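Local structure of ribonucleoside-diphosphate reductase (Pseudomonas aeruginosa, 5IM3) at residues Gly284-His289 / Arg340-Tyr345; Ala849-Val854 / Asn877-Gly882. The protein probably reduces ribonucleoside diphosphates to the 2'-deoxyribonucleotide precursors of DNA, as the large chain of an allosterically regulated class I ribonucleotide reductase. All coordinates share one frame; numbering follows the deposited sequence.

Interaction 1: Gly284-His289 / Arg340-Tyr345; sequences GKAIDH and RAIEFY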
loop_
_atom_site.group_PDB
_atom_site.type_symbol
_atom_site.label_atom_id
_atom_site.label_comp_id
_atom_site.label_asym_id
_atom_site.label_seq_id
_atom_site.Cartn_x
_atom_site.Cartn_y
_atom_site.Cartn_z
ATOM N N GLY A 284 9.472 51.165 -47.776
ATOM C CA GLY A 284 8.021 51.219 -47.770
ATOM C C GLY A 284 7.400 50.509 -48.954
ATOM O O GLY A 284 6.279 50.003 -48.862
ATOM N N LYS A 285 8.114 50.460 -50.081
ATOM C CA LYS A 285 7.611 49.761 -51.258
ATOM C C LYS A 285 7.852 48.259 -51.179
ATOM O O LYS A 285 7.121 47.487 -51.809
ATOM C CB LYS A 285 8.267 50.320 -52.519
ATOM C CG LYS A 285 7.869 51.746 -52.845
ATOM C CD LYS A 285 8.658 52.266 -54.029
ATOM C CE LYS A 285 8.259 53.686 -54.383
ATOM N NZ LYS A 285 9.267 54.322 -55.271
ATOM N N ALA A 286 8.867 47.829 -50.425
ATOM C CA ALA A 286 9.171 46.408 -50.320
ATOM C C ALA A 286 8.142 45.653 -49.491
ATOM O O ALA A 286 8.098 44.419 -49.554
ATOM C CB ALA A 286 10.562 46.213 -49.712
ATOM N N ILE A 287 7.313 46.361 -48.723
ATOM C CA ILE A 287 6.346 45.705 -47.853
ATOM C C ILE A 287 5.259 45.051 -48.697
ATOM O O ILE A 287 4.717 45.658 -49.632
ATOM C CB ILE A 287 5.757 46.712 -46.852
ATOM C CG1 ILE A 287 6.852 47.185 -45.884
ATOM C CG2 ILE A 287 4.595 46.089 -46.079
ATOM C CD1 ILE A 287 6.410 48.270 -44.918
ATOM N N ASP A 288 4.942 43.801 -48.366
ATOM C CA ASP A 288 3.911 43.016 -49.037
ATOM C C ASP A 288 2.729 42.884 -48.082
ATOM O O ASP A 288 2.797 42.132 -47.103
ATOM C CB ASP A 288 4.463 41.649 -49.437
ATOM C CG ASP A 288 3.477 40.823 -50.242
ATOM O OD1 ASP A 288 2.271 41.148 -50.248
ATOM O OD2 ASP A 288 3.911 39.831 -50.863
ATOM N N HIS A 289 1.649 43.617 -48.362
ATOM C CA HIS A 289 0.487 43.612 -47.479
ATOM C C HIS A 289 -0.257 42.283 -47.494
ATOM O O HIS A 289 -1.016 42.004 -46.560
ATOM C CB HIS A 289 -0.482 44.729 -47.868
ATOM C CG HIS A 289 -1.335 44.397 -49.053
ATOM N ND1 HIS A 289 -0.885 44.515 -50.349
ATOM C CD2 HIS A 289 -2.610 43.946 -49.135
ATOM C CE1 HIS A 289 -1.847 44.153 -51.180
ATOM N NE2 HIS A 289 -2.904 43.803 -50.469
ATOM N N ARG A 340 19.880 44.306 -47.806
ATOM C CA ARG A 340 19.890 43.281 -46.765
ATOM C C ARG A 340 18.641 43.356 -45.896
ATOM O O ARG A 340 18.098 42.321 -45.493
ATOM C CB ARG A 340 21.152 43.411 -45.910
ATOM C CG ARG A 340 22.446 43.195 -46.685
ATOM C CD ARG A 340 22.507 41.805 -47.303
ATOM N NE ARG A 340 23.739 41.587 -48.050
ATOM C CZ ARG A 340 24.026 40.466 -48.705
ATOM N NH1 ARG A 340 23.173 39.449 -48.697
ATOM N NH2 ARG A 340 25.171 40.358 -49.369
ATOM N N ALA A 341 18.168 44.566 -45.593
ATOM C CA ALA A 341 16.941 44.697 -44.814
ATOM C C ALA A 341 15.763 44.060 -45.540
ATOM O O ALA A 341 14.930 43.391 -44.920
ATOM C CB ALA A 341 16.655 46.170 -44.518
ATOM N N ILE A 342 15.681 44.250 -46.860
ATOM C CA ILE A 342 14.614 43.623 -47.632
ATOM C C ILE A 342 14.781 42.108 -47.636
ATOM O O ILE A 342 13.804 41.362 -47.503
ATOM C CB ILE A 342 14.582 44.200 -49.061
ATOM C CG1 ILE A 342 14.166 45.674 -49.023
ATOM C CG2 ILE A 342 13.636 43.395 -49.959
ATOM C CD1 ILE A 342 14.332 46.397 -50.349
ATOM N N GLU A 343 16.017 41.628 -47.791
ATOM C CA GLU A 343 16.264 40.191 -47.731
ATOM C C GLU A 343 15.829 39.615 -46.384
ATOM O O GLU A 343 15.240 38.529 -46.328
ATOM C CB GLU A 343 17.746 39.906 -47.987
ATOM C CG GLU A 343 18.128 38.425 -47.973
ATOM C CD GLU A 343 19.632 38.204 -48.025
ATOM O OE1 GLU A 343 20.379 39.198 -48.142
ATOM O OE2 GLU A 343 20.069 37.036 -47.943
ATOM N N PHE A 344 16.094 40.333 -45.290
ATOM C CA PHE A 344 15.714 39.828 -43.974
ATOM C C PHE A 344 14.210 39.945 -43.752
ATOM O O PHE A 344 13.603 39.083 -43.104
ATOM C CB PHE A 344 16.465 40.580 -42.870
ATOM C CG PHE A 344 17.967 40.524 -42.992
ATOM C CD1 PHE A 344 18.589 39.577 -43.792
ATOM C CD2 PHE A 344 18.758 41.427 -42.296
ATOM C CE1 PHE A 344 19.964 39.536 -43.898
ATOM C CE2 PHE A 344 20.134 41.388 -42.399
ATOM C CZ PHE A 344 20.737 40.441 -43.200
ATOM N N TYR A 345 13.594 41.010 -44.268
ATOM C CA TYR A 345 12.154 41.171 -44.110
ATOM C C TYR A 345 11.395 40.083 -44.858
ATOM O O TYR A 345 10.417 39.531 -44.343
ATOM C CB TYR A 345 11.717 42.552 -44.596
ATOM C CG TYR A 345 10.245 42.620 -44.933
ATOM C CD1 TYR A 345 9.290 42.777 -43.936
ATOM C CD2 TYR A 345 9.810 42.515 -46.247
ATOM C CE1 TYR A 345 7.944 42.830 -44.241
ATOM C CE2 TYR A 345 8.471 42.568 -46.564
ATOM C CZ TYR A 345 7.541 42.727 -45.560
ATOM O OH TYR A 345 6.204 42.779 -45.884
#
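Y345 reaches from helix 337-349 to the turn that follows helix 280-286, and its hydroxyl accepts a hydrogen bond from the backbone N of D288. The helix carrying Y345 belongs to the all-alpha domain of the reductase large chain. The bond is 3.0 Å from D288 N to Y345 OH. It is nearly straight, with an angle of 168° at the hydrogen. D288 N sits at the edge of the ring, near its plane. Y345 CG is anti to the backbone N (chi1 159°), which puts the root of the ring on the side of residues 286-288. I287 CA and A286 O approach the ring obliquely: Y345 OH is 3.5 Å from I287 CA, and Y345 CE2 is 3.5 Å from A286 O. The CG2 branch of I287 also touches the hydroxyl, and the two side chains cross at about a right angle.

One turn back on the same helix, I342 meets A286. CG1 and CD1 of I342 both lie against A286 CB, which points toward the helix. I342 CG1 is 3.7 Å from A286 CB. This apolar patch is small, and the contact lies near the surface of the protein.

Further out, M324 and A327 of helix 319-330 pack on Y345. The tyrosine hydroxyl also makes a weak hydrogen bond to OE1 of Q320 in that helix, an oxygen that can only accept. I287 packs on Y254 of helix 250-267. The carboxylate of D288 turns away, and its OD1 accepts a bond from the backbone N of E290.

Interaction 2: Ala849-Val854 / Asn877-Gly882; sequences ATAFEV and NLYIAG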
loop_
_atom_site.group_PDB
_atom_site.type_symbol
_atom_site.label_atom_id
_atom_site.label_comp_id
_atom_site.label_asym_id
_atom_site.label_seq_id
_atom_site.Cartn_x
_atom_site.Cartn_y
_atom_site.Cartn_z
ATOM N N ALA A 849 -0.772 9.546 -34.102
ATOM C CA ALA A 849 -0.423 9.141 -32.758
ATOM C C ALA A 849 0.143 10.339 -32.012
ATOM O O ALA A 849 0.829 11.185 -32.585
ATOM C CB ALA A 849 0.589 8.001 -32.790
ATOM N N THR A 850 -0.184 10.421 -30.731
ATOM C CA THR A 850 0.212 11.526 -29.878
ATOM C C THR A 850 1.546 11.211 -29.187
ATOM O O THR A 850 2.087 10.110 -29.299
ATOM C CB THR A 850 -0.953 11.828 -28.927
ATOM O OG1 THR A 850 -1.716 12.917 -29.460
ATOM C CG2 THR A 850 -0.506 12.152 -27.515
ATOM N N ALA A 851 2.107 12.206 -28.496
ATOM C CA ALA A 851 3.424 12.055 -27.884
ATOM C C ALA A 851 3.501 10.855 -26.944
ATOM O O ALA A 851 4.511 10.148 -26.912
ATOM C CB ALA A 851 3.789 13.334 -27.136
ATOM N N PHE A 852 2.450 10.615 -26.154
ATOM C CA PHE A 852 2.489 9.526 -25.185
ATOM C C PHE A 852 2.110 8.175 -25.775
ATOM O O PHE A 852 2.207 7.167 -25.068
ATOM C CB PHE A 852 1.576 9.834 -23.998
ATOM C CG PHE A 852 2.264 10.586 -22.901
ATOM C CD1 PHE A 852 3.282 9.990 -22.177
ATOM C CD2 PHE A 852 1.900 11.884 -22.592
ATOM C CE1 PHE A 852 3.926 10.670 -21.171
ATOM C CE2 PHE A 852 2.540 12.573 -21.582
ATOM C CZ PHE A 852 3.555 11.966 -20.871
ATOM N N GLU A 853 1.687 8.120 -27.038
ATOM C CA GLU A 853 1.421 6.849 -27.704
ATOM C C GLU A 853 2.355 6.638 -28.892
ATOM O O GLU A 853 2.054 5.844 -29.784
ATOM C CB GLU A 853 -0.051 6.744 -28.125
ATOM C CG GLU A 853 -0.709 8.046 -28.563
ATOM C CD GLU A 853 -2.212 8.054 -28.386
ATOM O OE1 GLU A 853 -2.711 7.423 -27.428
ATOM O OE2 GLU A 853 -2.896 8.712 -29.190
ATOM N N VAL A 854 3.488 7.337 -28.913
ATOM C CA VAL A 854 4.623 7.002 -29.766
ATOM C C VAL A 854 5.711 6.432 -28.868
ATOM O O VAL A 854 6.071 7.046 -27.855
ATOM C CB VAL A 854 5.146 8.223 -30.545
ATOM C CG1 VAL A 854 6.379 7.842 -31.360
ATOM C CG2 VAL A 854 4.068 8.783 -31.459
ATOM N N ASN A 877 12.855 16.531 -25.337
ATOM C CA ASN A 877 11.911 16.024 -24.356
ATOM C C ASN A 877 11.562 14.579 -24.679
ATOM O O ASN A 877 11.439 14.201 -25.847
ATOM C CB ASN A 877 10.649 16.880 -24.332
ATOM C CG ASN A 877 10.908 18.274 -23.819
ATOM O OD1 ASN A 877 11.677 18.470 -22.878
ATOM N ND2 ASN A 877 10.280 19.258 -24.446
ATOM N N LEU A 878 11.428 13.764 -23.641
ATOM C CA LEU A 878 11.076 12.362 -23.796
ATOM C C LEU A 878 9.765 12.084 -23.080
ATOM O O LEU A 878 9.534 12.570 -21.967
ATOM C CB LEU A 878 12.181 11.449 -23.262
ATOM C CG LEU A 878 13.475 11.435 -24.082
ATOM C CD1 LEU A 878 14.484 10.504 -23.441
ATOM C CD2 LEU A 878 13.222 11.017 -25.523
ATOM N N TYR A 879 8.908 11.310 -23.740
ATOM C CA TYR A 879 7.586 10.972 -23.233
ATOM C C TYR A 879 7.531 9.469 -23.014
ATOM O O TYR A 879 7.808 8.693 -23.933
ATOM C CB TYR A 879 6.501 11.428 -24.207
ATOM C CG TYR A 879 6.578 12.904 -24.511
ATOM C CD1 TYR A 879 7.429 13.385 -25.497
ATOM C CD2 TYR A 879 5.813 13.818 -23.801
ATOM C CE1 TYR A 879 7.509 14.736 -25.771
ATOM C CE2 TYR A 879 5.886 15.169 -24.071
ATOM C CZ TYR A 879 6.736 15.622 -25.054
ATOM O OH TYR A 879 6.808 16.970 -25.318
ATOM N N ILE A 880 7.189 9.061 -21.798
ATOM C CA ILE A 880 7.203 7.659 -21.413
ATOM C C ILE A 880 5.912 7.366 -20.668
ATOM O O ILE A 880 5.694 7.887 -19.567
ATOM C CB ILE A 880 8.421 7.307 -20.549
ATOM C CG1 ILE A 880 9.708 7.543 -21.347
ATOM C CG2 ILE A 880 8.320 5.861 -20.067
ATOM C CD1 ILE A 880 10.980 7.217 -20.596
ATOM N N ALA A 881 5.059 6.542 -21.266
ATOM C CA ALA A 881 3.927 5.967 -20.561
ATOM C C ALA A 881 4.318 4.598 -20.019
ATOM O O ALA A 881 5.217 3.935 -20.545
ATOM C CB ALA A 881 2.712 5.852 -21.481
ATOM N N GLY A 882 3.640 4.184 -18.954
ATOM C CA GLY A 882 4.010 2.971 -18.253
ATOM C C GLY A 882 4.824 3.293 -17.019
ATOM O O GLY A 882 4.590 2.731 -15.945
#
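F852 and Y879 form a T-shaped aromatic pair between the loop 849-854 and strand 878-881, in the barrel domain of the reductase. The edge of Y879 is turned toward the face of F852, with Y879 CD2 4.1 Å from both F852 CZ and F852 CE2. The ring centroids are 5.6 Å apart and the planes meet at 86°.

Two CH-pi contacts accompany the pair. A851 CB sits over the centre of the Y879 ring, 3.8 Å from its centroid and 9° off the normal. Y879 CG is anti to its own carbonyl carbon (chi1 -56°), and this sets the root of the ring beside A851 CB. Y879 CB lies over a face of F852, nearer the rim, 4.3 Å from the centroid of that ring.

Other contacts are of van der Waals type. F852 CE1 and CD1 meet the backbone of I880 and A881: F852 CE1 is 3.7 Å from I880 O, and A881 N also lies at the ring edge. A881 CB packs on F852 O at 3.9 Å. A851 O touches Y879 CB at 3.6 Å.

Polar groups find partners outside the two segments. The hydroxyl of Y879 bonds E786 OE1. Strand 878-881 pairs in parallel with strand 906-909, where R907 and L909 also pack on F852. I880 points away from the loop; its side chain touches K887, L888 and T891 of helix 885-897.

No hydrogen bond joins the loop to the strand. Ring faces take A851 CB, Y879 CB and the Y879 edge, while the F852 edge meets strand backbone. The contact is therefore nonpolar and largely dispersive, with backbone bonds made outside it, A851 to T788 and I880 to R907 and L909.

Followed from the N terminus, the chain first makes interaction 1. This contact brings the end of helix 280-286 and the turn after it against helix 337-349, closing a loop of 50 residues, about half of them helical. The chain then runs on through the barrel domain. Near its C-terminal end, interaction 2 closes a shorter loop of 22 residues containing helix 856-866, and ties the segment after helix 842-847 to strand 878-881. The two loops neither nest nor cross, since the first closes before the second opens. Their centres are 42 Å apart and their nearest atoms about 27 Å apart, so they do not touch.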